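Local coordinates for protein chitin deacetylase (PDB 5ZNT) that removes acetyl groups from the N-acetylglucosamine residues of chitin, yielding chitosan and acetate, with the help of a zinc ion, at residues 41-46 with 144-149. Sequence-based numbering, arbitrary orientation.
Sequences TITFDD and GVRAPY. With ZN (zinc ion), chain C.
Arg146 lays its CD and NH1 across the carboxylate of Asp45, the two side chains meeting at about a right angle and their flat groups turned 54° apart. NH1 donates to the syn side of Asp45 OD1 over 3.2 Å, a salt bridge bent at the hydrogen (140°), while CD packs 3.3 Å from OD2. With CG anti to the backbone N (chi1 176°), the arginine, in the loop just after strand 144-145, extends toward strand 38-45 and, bent at chi3, sets NH1 3.0 Å from Thr43 OG1. Ser170 O takes the NE hydrogen and Tyr268 supplies a cation-pi contact, so the guanidinium is fixed from several directions. Asp45 OD2 receives a 2.8 Å hydrogen bond from a water on the zinc. This is the zinc site of the polysaccharide deacetylase (CE4) domain, at the end of strand 38-45 of its parallel sheet: Asp46 OD1 binds the ion at 2.1 Å, with His101 and His105 completing the protein ligands. An alanine in place of Asp45 would probably leave Arg146 without its carboxylate mate and the zinc-bound water without this acceptor. One buried carboxylate thus links arginine to metal-bound water, consistent with the general-base role usually given to the first aspartate of the CE4 TFDD motif.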
loop_
_atom_site.group_PDB
_atom_site.type_symbol
_atom_site.label_atom_id
_atom_site.label_comp_id
_atom_site.label_asym_id
_atom_site.label_seq_id
_atom_site.Cartn_x
_atom_site.Cartn_y
_atom_site.Cartn_z
ATOM N N THR A 41 -6.046 -5.734 -2.473
ATOM C CA THR A 41 -4.814 -4.949 -2.593
ATOM C C THR A 41 -3.704 -5.717 -1.886
ATOM O O THR A 41 -3.548 -5.626 -0.670
ATOM C CB THR A 41 -4.958 -3.542 -2.010
ATOM O OG1 THR A 41 -5.283 -3.603 -0.614
ATOM C CG2 THR A 41 -6.050 -2.761 -2.735
ATOM N N ILE A 42 -2.957 -6.504 -2.656
ATOM C CA ILE A 42 -1.707 -7.056 -2.159
ATOM C C ILE A 42 -0.685 -5.930 -2.073
ATOM O O ILE A 42 -0.505 -5.177 -3.034
ATOM C CB ILE A 42 -1.200 -8.157 -3.098
ATOM C CG1 ILE A 42 -2.192 -9.320 -3.171
ATOM C CG2 ILE A 42 0.193 -8.624 -2.669
ATOM C CD1 ILE A 42 -1.880 -10.245 -4.366
ATOM N N THR A 43 -0.012 -5.802 -0.926
ATOM C CA THR A 43 1.055 -4.815 -0.795
ATOM C C THR A 43 2.291 -5.474 -0.208
ATOM O O THR A 43 2.212 -6.519 0.444
ATOM C CB THR A 43 0.651 -3.605 0.080
ATOM O OG1 THR A 43 0.626 -3.985 1.468
ATOM C CG2 THR A 43 -0.741 -3.062 -0.315
ATOM N N PHE A 44 3.445 -4.827 -0.442
ATOM C CA PHE A 44 4.731 -5.224 0.116
ATOM C C PHE A 44 5.450 -3.998 0.662
ATOM O O PHE A 44 5.553 -2.978 -0.033
ATOM C CB PHE A 44 5.599 -5.906 -0.950
ATOM C CG PHE A 44 4.984 -7.147 -1.498
ATOM C CD1 PHE A 44 5.031 -8.332 -0.774
ATOM C CD2 PHE A 44 4.320 -7.123 -2.721
ATOM C CE1 PHE A 44 4.427 -9.484 -1.276
ATOM C CE2 PHE A 44 3.733 -8.274 -3.224
ATOM C CZ PHE A 44 3.798 -9.449 -2.504
ATOM N N ASP A 45 5.965 -4.113 1.868
ATOM C CA ASP A 45 6.692 -3.002 2.417
ATOM C C ASP A 45 8.169 -3.240 2.234
ATOM O O ASP A 45 8.638 -4.350 1.908
ATOM C CB ASP A 45 6.262 -2.722 3.848
ATOM C CG ASP A 45 4.848 -2.199 3.947
ATOM O OD1 ASP A 45 4.168 -2.117 2.903
ATOM O OD2 ASP A 45 4.419 -1.882 5.082
ATOM N N ASP A 46 8.866 -2.145 2.470
ATOM C CA ASP A 46 10.291 -2.045 2.666
ATOM C C ASP A 46 11.032 -2.425 1.396
ATOM O O ASP A 46 10.438 -2.583 0.426
ATOM C CB ASP A 46 10.881 -3.002 3.750
ATOM C CG ASP A 46 10.194 -2.953 5.131
ATOM O OD1 ASP A 46 9.440 -2.037 5.363
ATOM O OD2 ASP A 46 10.498 -3.889 5.924
ATOM N N GLY A 144 1.251 7.495 -2.925
ATOM C CA GLY A 144 0.829 6.929 -1.654
ATOM C C GLY A 144 1.905 6.928 -0.589
ATOM O O GLY A 144 3.104 6.959 -0.897
ATOM N N VAL A 145 1.483 6.886 0.676
ATOM C CA VAL A 145 2.370 6.904 1.830
ATOM C C VAL A 145 1.941 5.806 2.783
ATOM O O VAL A 145 0.740 5.645 3.046
ATOM C CB VAL A 145 2.318 8.266 2.560
ATOM C CG1 VAL A 145 3.088 8.184 3.892
ATOM C CG2 VAL A 145 2.910 9.374 1.685
ATOM N N ARG A 146 2.919 5.089 3.347
ATOM C CA ARG A 146 2.691 4.253 4.522
ATOM C C ARG A 146 3.843 4.478 5.487
ATOM O O ARG A 146 5.010 4.322 5.107
ATOM C CB ARG A 146 2.586 2.770 4.162
ATOM C CG ARG A 146 2.454 1.843 5.388
ATOM C CD ARG A 146 2.106 0.410 4.935
ATOM N NE ARG A 146 0.719 0.270 4.473
ATOM C CZ ARG A 146 0.237 -0.791 3.827
ATOM N NH1 ARG A 146 1.030 -1.827 3.544
ATOM N NH2 ARG A 146 -1.047 -0.820 3.472
ATOM N N ALA A 147 3.519 4.823 6.736
ATOM C CA ALA A 147 4.548 5.130 7.734
ATOM C C ALA A 147 5.175 3.857 8.293
ATOM O O ALA A 147 4.478 2.856 8.493
ATOM C CB ALA A 147 3.969 5.960 8.886
ATOM N N PRO A 148 6.494 3.873 8.532
ATOM C CA PRO A 148 7.144 2.776 9.249
ATOM C C PRO A 148 6.434 2.453 10.558
ATOM O O PRO A 148 5.939 3.346 11.262
ATOM C CB PRO A 148 8.561 3.312 9.499
ATOM C CG PRO A 148 8.810 4.218 8.317
ATOM C CD PRO A 148 7.456 4.897 8.084
ATOM N N TYR A 149 6.373 1.156 10.852
ATOM C CA TYR A 149 5.728 0.573 12.033
ATOM C C TYR A 149 4.264 1.018 12.177
ATOM O O TYR A 149 3.691 0.939 13.272
ATOM C CB TYR A 149 6.575 0.863 13.300
ATOM C CG TYR A 149 8.040 0.561 13.015
ATOM C CD1 TYR A 149 8.528 -0.747 13.054
ATOM C CD2 TYR A 149 8.908 1.569 12.597
ATOM C CE1 TYR A 149 9.866 -1.031 12.737
ATOM C CE2 TYR A 149 10.244 1.291 12.257
ATOM C CZ TYR A 149 10.700 -0.005 12.330
ATOM O OH TYR A 149 12.008 -0.273 12.008
HETATM ZN ZN ZN C . 8.444 -1.171 7.039
HETATM O O HOH W 1 6.395 -2.207 7.055
HETATM O O HOH W 2 9.108 -2.897 8.135
HETATM O O HOH W 3 7.037 -0.699 8.801
#